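SnoaL-like domain-containing protein (Methylibium petroleiphilum PM1, PDB 3G16) is of unknown function but adopts the cystatin-like fold of the SnoaL-like family, whose cone-shaped alpha+beta architecture commonly encloses a pocket. Local coordinates at residues Ala11-Ile16 with Leu78-Glu83; Cys107-Arg112 with Glu119-Tyr124. All blocks are in the same frame, centred on the assembly; numbering follows the deposited sequence.

Contact 1: Ala11-Ile16 with Leu78-Glu83; sequences AMEKVI and LVIDAE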
loop_
_atom_site.group_PDB
_atom_site.type_symbol
_atom_site.label_atom_id
_atom_site.label_comp_id
_atom_site.label_asym_id
_atom_site.label_seq_id
_atom_site.Cartn_x
_atom_site.Cartn_y
_atom_site.Cartn_z
ATOM N N ALA A 11 6.643 15.898 11.987
ATOM C CA ALA A 11 7.749 16.107 11.053
ATOM C C ALA A 11 7.589 15.282 9.801
ATOM O O ALA A 11 7.881 15.732 8.703
ATOM C CB ALA A 11 9.044 15.787 11.763
HETATM N N MSE A 12 7.197 14.037 9.961
HETATM C CA MSE A 12 7.008 13.144 8.803
HETATM C C MSE A 12 5.832 13.594 7.971
HETATM O O MSE A 12 5.900 13.649 6.745
HETATM C CB MSE A 12 6.858 11.690 9.269
HETATM C CG MSE A 12 8.196 11.107 9.675
HETATM SE SE MSE A 12 8.050 9.197 10.055
HETATM C CE MSE A 12 7.389 9.411 11.716
ATOM N N GLU A 13 4.761 14.004 8.639
ATOM C CA GLU A 13 3.598 14.481 7.901
ATOM C C GLU A 13 3.947 15.716 7.086
ATOM O O GLU A 13 3.505 15.848 5.953
ATOM C CB GLU A 13 2.450 14.820 8.848
ATOM C CG GLU A 13 1.234 15.258 8.126
ATOM C CD GLU A 13 0.018 15.385 9.000
ATOM O OE1 GLU A 13 0.086 14.938 10.174
ATOM O OE2 GLU A 13 -1.006 15.929 8.507
ATOM N N LYS A 14 4.729 16.626 7.655
ATOM C CA LYS A 14 5.110 17.855 6.975
ATOM C C LYS A 14 5.902 17.567 5.719
ATOM O O LYS A 14 5.650 18.179 4.667
ATOM C CB LYS A 14 5.866 18.802 7.918
ATOM C CG LYS A 14 4.934 19.440 8.933
ATOM C CD LYS A 14 5.670 20.155 10.059
ATOM C CE LYS A 14 4.754 20.467 11.231
ATOM N NZ LYS A 14 5.449 20.717 12.422
ATOM N N VAL A 15 6.876 16.649 5.793
ATOM C CA VAL A 15 7.620 16.314 4.588
ATOM C C VAL A 15 6.734 15.677 3.516
ATOM O O VAL A 15 6.807 16.027 2.327
ATOM C CB VAL A 15 8.773 15.364 4.945
ATOM C CG1 VAL A 15 9.493 14.824 3.702
ATOM C CG2 VAL A 15 9.788 16.081 5.857
ATOM N N ILE A 16 5.851 14.769 3.918
ATOM C CA ILE A 16 4.963 14.115 2.966
ATOM C C ILE A 16 4.033 15.118 2.287
ATOM O O ILE A 16 3.877 15.113 1.054
ATOM C CB ILE A 16 4.190 13.003 3.671
ATOM C CG1 ILE A 16 5.111 11.796 3.868
ATOM C CG2 ILE A 16 2.904 12.637 2.860
ATOM C CD1 ILE A 16 4.559 10.718 4.859
ATOM N N LEU A 78 -3.440 8.667 5.547
ATOM C CA LEU A 78 -2.050 8.845 5.924
ATOM C C LEU A 78 -1.808 8.124 7.244
ATOM O O LEU A 78 -2.446 8.456 8.249
ATOM C CB LEU A 78 -1.736 10.345 6.015
ATOM C CG LEU A 78 -0.347 10.733 6.421
ATOM C CD1 LEU A 78 0.752 10.024 5.569
ATOM C CD2 LEU A 78 -0.276 12.277 6.335
ATOM N N VAL A 79 -0.932 7.132 7.253
ATOM C CA VAL A 79 -0.637 6.302 8.406
ATOM C C VAL A 79 0.815 6.562 8.766
ATOM O O VAL A 79 1.685 6.391 7.930
ATOM C CB VAL A 79 -0.783 4.811 8.035
ATOM C CG1 VAL A 79 -0.522 3.897 9.214
ATOM C CG2 VAL A 79 -2.204 4.534 7.465
ATOM N N ILE A 80 1.073 7.069 9.961
ATOM C CA ILE A 80 2.418 7.450 10.367
ATOM C C ILE A 80 2.865 6.692 11.604
ATOM O O ILE A 80 2.167 6.664 12.623
ATOM C CB ILE A 80 2.552 8.981 10.581
ATOM C CG1 ILE A 80 2.193 9.729 9.300
ATOM C CG2 ILE A 80 3.995 9.304 11.080
ATOM C CD1 ILE A 80 1.989 11.211 9.539
ATOM N N ASP A 81 4.031 6.065 11.489
ATOM C CA ASP A 81 4.580 5.198 12.553
ATOM C C ASP A 81 5.899 5.795 13.088
ATOM O O ASP A 81 6.978 5.625 12.491
ATOM C CB ASP A 81 4.773 3.782 12.008
ATOM C CG ASP A 81 5.111 2.758 13.068
ATOM O OD1 ASP A 81 5.624 3.109 14.144
ATOM O OD2 ASP A 81 4.868 1.574 12.808
ATOM N N ALA A 82 5.812 6.472 14.245
ATOM C CA ALA A 82 7.026 7.039 14.828
ATOM C C ALA A 82 7.969 5.984 15.421
ATOM O O ALA A 82 9.125 6.270 15.661
ATOM C CB ALA A 82 6.683 8.082 15.864
ATOM N N GLU A 83 7.505 4.771 15.670
ATOM C CA GLU A 83 8.393 3.749 16.182
ATOM C C GLU A 83 9.373 3.309 15.114
ATOM O O GLU A 83 10.522 3.065 15.407
ATOM C CB GLU A 83 7.595 2.528 16.662
ATOM C CG GLU A 83 8.438 1.422 17.239
ATOM C CD GLU A 83 9.191 1.826 18.503
ATOM O OE1 GLU A 83 8.681 2.687 19.278
ATOM O OE2 GLU A 83 10.302 1.256 18.709
#
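In this cystatin-like fold the helix 9-24 is laid against the curved sheet, and Met12, Glu13 and Ile16 meet Leu78 and Ile80 where it covers the strand 71-81, outermost of the sheet within this chain. The axes of the two short segments come within 9.4 Å, at 138° between their directions. Met12, a selenomethionine, and Ile80 run alongside each other with opposite headings. The chain of Met12 bends at its last torsion (chi3 -80°), and its methyl CE lies 3.5 Å from Ile80 CG2, a close approach for two carbons. The same CE is 3.9 Å from Ala82 CA, at the point where the strand gives way to a turn.

One helical position on, Glu13 contributes its aliphatic part: CB rests 3.7 Å from Ile80 CD1, and CG lies 3.8 Å from Leu78 CD2. Its carboxylate forms a salt bridge with Arg17, one turn further along the helix. Such helix-on-sheet packing, a hallmark of the NTF2-like clan, continues at Ile16, whose CD1 meets Leu78 CD1 at 3.9 Å. The adjacent strand 86-95 extends the apolar layer, with Ile89 against Ile16 and Leu78.

Asp81 points away from the helix. Its OD1 accepts the backbone N of Glu83 in an Asx turn, while OD2 accepts from the backbone N of Ile80 of the second subunit and forms a salt bridge with Arg9 of that subunit.

Contact 2: Cys107-Arg112 with Glu119-Tyr124; sequences CVEFDR and EIRAFY
Arg121 NH1 is gripped by two carboxylates: it gives a bond of 2.8 Å to Glu119 OE2 and one of 3.0 Å to Glu109 OE2, both parts of salt bridges. The three residues share one face of the antiparallel hairpin formed by strands 100-111 and 116-124 in the cystatin-like sheet. Glu119 OE2 is met on its anti side, close to the carboxylate plane, whereas Glu109 OE2 is approached from above its plane, with guanidinium and carboxylate turned 78° apart. Arg121 bends at chi3 (-59°), and Cys107 CB sits over one face of its guanidinium, toward the rim.

The planes of the two carboxylates are stacked, 24° apart, with their OE2 atoms separated by 3.8 Å. That closeness of like charge is probably eased by Arg121, by Arg118 at Glu109 OE1 and by Arg145 at Glu119 OE2. One water donates to OE1 of both glutamates, and a second joins Glu109 OE2 to Arg121 NH2. An alanine in place of Arg121 would probably leave Glu109 OE2 and Glu119 OE2 without the NH1 that bridges them, their close negative charges less well compensated, and Glu90 OE2 of the second subunit without its salt bridge to NE.

Beneath this network the backbones pair through Cys107 with Arg121 and Glu109 with Glu119, the latter closed by a weak return bond. Between them Val108 and Ile120 form a non-hydrogen-bonded pair on the other face, where Val108 CG2 lies 4.3 Å from Ile120 CG1.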
loop_
_atom_site.group_PDB
_atom_site.type_symbol
_atom_site.label_atom_id
_atom_site.label_comp_id
_atom_site.label_asym_id
_atom_site.label_seq_id
_atom_site.Cartn_x
_atom_site.Cartn_y
_atom_site.Cartn_z
ATOM N N CYS A 107 4.235 2.656 0.600
ATOM C CA CYS A 107 5.022 2.653 1.833
ATOM C C CYS A 107 6.130 3.652 1.675
ATOM O O CYS A 107 6.771 3.711 0.601
ATOM C CB CYS A 107 5.616 1.292 2.066
ATOM S SG CYS A 107 4.333 0.025 2.418
ATOM N N VAL A 108 6.374 4.446 2.723
ATOM C CA VAL A 108 7.387 5.487 2.704
ATOM C C VAL A 108 8.340 5.263 3.838
ATOM O O VAL A 108 7.902 5.176 5.011
ATOM C CB VAL A 108 6.710 6.870 2.850
ATOM C CG1 VAL A 108 7.726 8.007 2.855
ATOM C CG2 VAL A 108 5.677 7.113 1.752
ATOM N N GLU A 109 9.636 5.141 3.551
ATOM C CA GLU A 109 10.648 5.063 4.579
ATOM C C GLU A 109 11.345 6.394 4.724
ATOM O O GLU A 109 11.733 6.999 3.744
ATOM C CB GLU A 109 11.718 4.028 4.254
ATOM C CG GLU A 109 11.214 2.608 4.092
ATOM C CD GLU A 109 12.316 1.595 3.962
ATOM O OE1 GLU A 109 13.491 1.960 3.838
ATOM O OE2 GLU A 109 11.933 0.393 3.932
ATOM N N PHE A 110 11.542 6.822 5.981
ATOM C CA PHE A 110 12.353 7.978 6.280
ATOM C C PHE A 110 13.763 7.597 6.655
ATOM O O PHE A 110 14.021 6.556 7.251
ATOM C CB PHE A 110 11.721 8.789 7.415
ATOM C CG PHE A 110 10.572 9.627 6.950
ATOM C CD1 PHE A 110 9.303 9.051 6.780
ATOM C CD2 PHE A 110 10.727 10.949 6.635
ATOM C CE1 PHE A 110 8.259 9.818 6.325
ATOM C CE2 PHE A 110 9.664 11.710 6.191
ATOM C CZ PHE A 110 8.448 11.142 6.030
ATOM N N ASP A 111 14.665 8.480 6.265
ATOM C CA ASP A 111 16.045 8.503 6.777
ATOM C C ASP A 111 15.968 9.285 8.100
ATOM O O ASP A 111 15.787 10.494 8.099
ATOM C CB ASP A 111 16.960 9.216 5.797
ATOM C CG ASP A 111 18.338 9.435 6.325
ATOM O OD1 ASP A 111 18.956 8.487 6.853
ATOM O OD2 ASP A 111 18.828 10.552 6.251
ATOM N N ARG A 112 16.144 8.584 9.204
ATOM C CA ARG A 112 16.073 9.219 10.534
ATOM C C ARG A 112 17.152 10.277 10.739
ATOM O O ARG A 112 16.909 11.249 11.451
ATOM C CB ARG A 112 16.188 8.187 11.625
ATOM C CG ARG A 112 15.072 7.148 11.676
ATOM C CD ARG A 112 15.504 6.004 12.576
ATOM N NE ARG A 112 14.534 4.927 12.747
ATOM C CZ ARG A 112 13.629 4.871 13.708
ATOM N NH1 ARG A 112 13.483 5.855 14.577
ATOM N NH2 ARG A 112 12.829 3.802 13.823
ATOM N N GLU A 119 12.899 6.269 0.597
ATOM C CA GLU A 119 12.349 5.273 -0.317
ATOM C C GLU A 119 10.847 5.327 -0.310
ATOM O O GLU A 119 10.239 5.534 0.738
ATOM C CB GLU A 119 12.788 3.883 0.140
ATOM C CG GLU A 119 12.389 2.751 -0.788
ATOM C CD GLU A 119 13.002 1.436 -0.378
ATOM O OE1 GLU A 119 14.247 1.300 -0.511
ATOM O OE2 GLU A 119 12.279 0.566 0.121
ATOM N N ILE A 120 10.254 5.084 -1.486
ATOM C CA ILE A 120 8.792 4.958 -1.634
ATOM C C ILE A 120 8.535 3.699 -2.456
ATOM O O ILE A 120 9.229 3.474 -3.470
ATOM C CB ILE A 120 8.118 6.184 -2.286
ATOM C CG1 ILE A 120 8.453 7.459 -1.501
ATOM C CG2 ILE A 120 6.609 5.941 -2.421
ATOM C CD1 ILE A 120 7.885 8.725 -2.117
ATOM N N ARG A 121 7.612 2.856 -2.009
ATOM C CA ARG A 121 7.216 1.624 -2.728
ATOM C C ARG A 121 5.726 1.744 -2.978
ATOM O O ARG A 121 4.953 1.714 -2.025
ATOM C CB ARG A 121 7.560 0.401 -1.895
ATOM C CG ARG A 121 9.043 0.279 -1.559
ATOM C CD ARG A 121 9.394 -1.051 -0.934
ATOM N NE ARG A 121 8.698 -1.368 0.297
ATOM C CZ ARG A 121 9.037 -0.890 1.494
ATOM N NH1 ARG A 121 10.040 -0.043 1.647
ATOM N NH2 ARG A 121 8.371 -1.283 2.566
ATOM N N ALA A 122 5.331 1.835 -4.263
ATOM C CA ALA A 122 3.922 2.062 -4.601
ATOM C C ALA A 122 3.235 0.849 -5.216
ATOM O O ALA A 122 3.836 0.073 -5.968
ATOM C CB ALA A 122 3.783 3.233 -5.578
ATOM N N PHE A 123 1.962 0.726 -4.859
ATOM C CA PHE A 123 1.073 -0.385 -5.228
ATOM C C PHE A 123 -0.203 0.221 -5.764
ATOM O O PHE A 123 -0.573 1.334 -5.364
ATOM C CB PHE A 123 0.776 -1.249 -4.017
ATOM C CG PHE A 123 2.034 -1.754 -3.358
ATOM C CD1 PHE A 123 2.639 -2.917 -3.758
ATOM C CD2 PHE A 123 2.669 -1.004 -2.391
ATOM C CE1 PHE A 123 3.834 -3.369 -3.184
ATOM C CE2 PHE A 123 3.866 -1.434 -1.802
ATOM C CZ PHE A 123 4.425 -2.613 -2.201
ATOM N N TYR A 124 -0.900 -0.513 -6.618
ATOM C CA TYR A 124 -2.061 0.018 -7.317
ATOM C C TYR A 124 -3.344 -0.712 -7.082
ATOM O O TYR A 124 -3.353 -1.934 -6.910
ATOM C CB TYR A 124 -1.833 -0.037 -8.828
ATOM C CG TYR A 124 -0.722 0.796 -9.413
ATOM C CD1 TYR A 124 -0.132 1.861 -8.719
ATOM C CD2 TYR A 124 -0.319 0.572 -10.730
ATOM C CE1 TYR A 124 0.867 2.666 -9.341
ATOM C CE2 TYR A 124 0.655 1.361 -11.329
ATOM C CZ TYR A 124 1.236 2.376 -10.625
ATOM O OH TYR A 124 2.170 3.185 -11.219
HETATM O O HOH W 1 15.488 1.635 1.987
HETATM O O HOH W 2 9.903 -0.741 5.055
#

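How the contacts relate
Contact 1 and contact 2 reach the same sheet, the first through a helix laid on it and the second between two of its strands. Contact 1 is partly buried, toward the periphery of the chain, and works through apolar side chains and the aliphatic part of Glu13, without a hydrogen bond. Contact 2 is buried near the centre and combines backbone bonds with a charged, water-linked network on one face. Their centres are 11 Å apart, and Phe110 connects them: its CD1 lies 3.5 Å from Met12 SE, and its ring also packs on Val15 and Ile16. A probable hydrogen bond from Arg112 NH2 to Glu83 O adds a polar tie. Both contacts reach the second subunit.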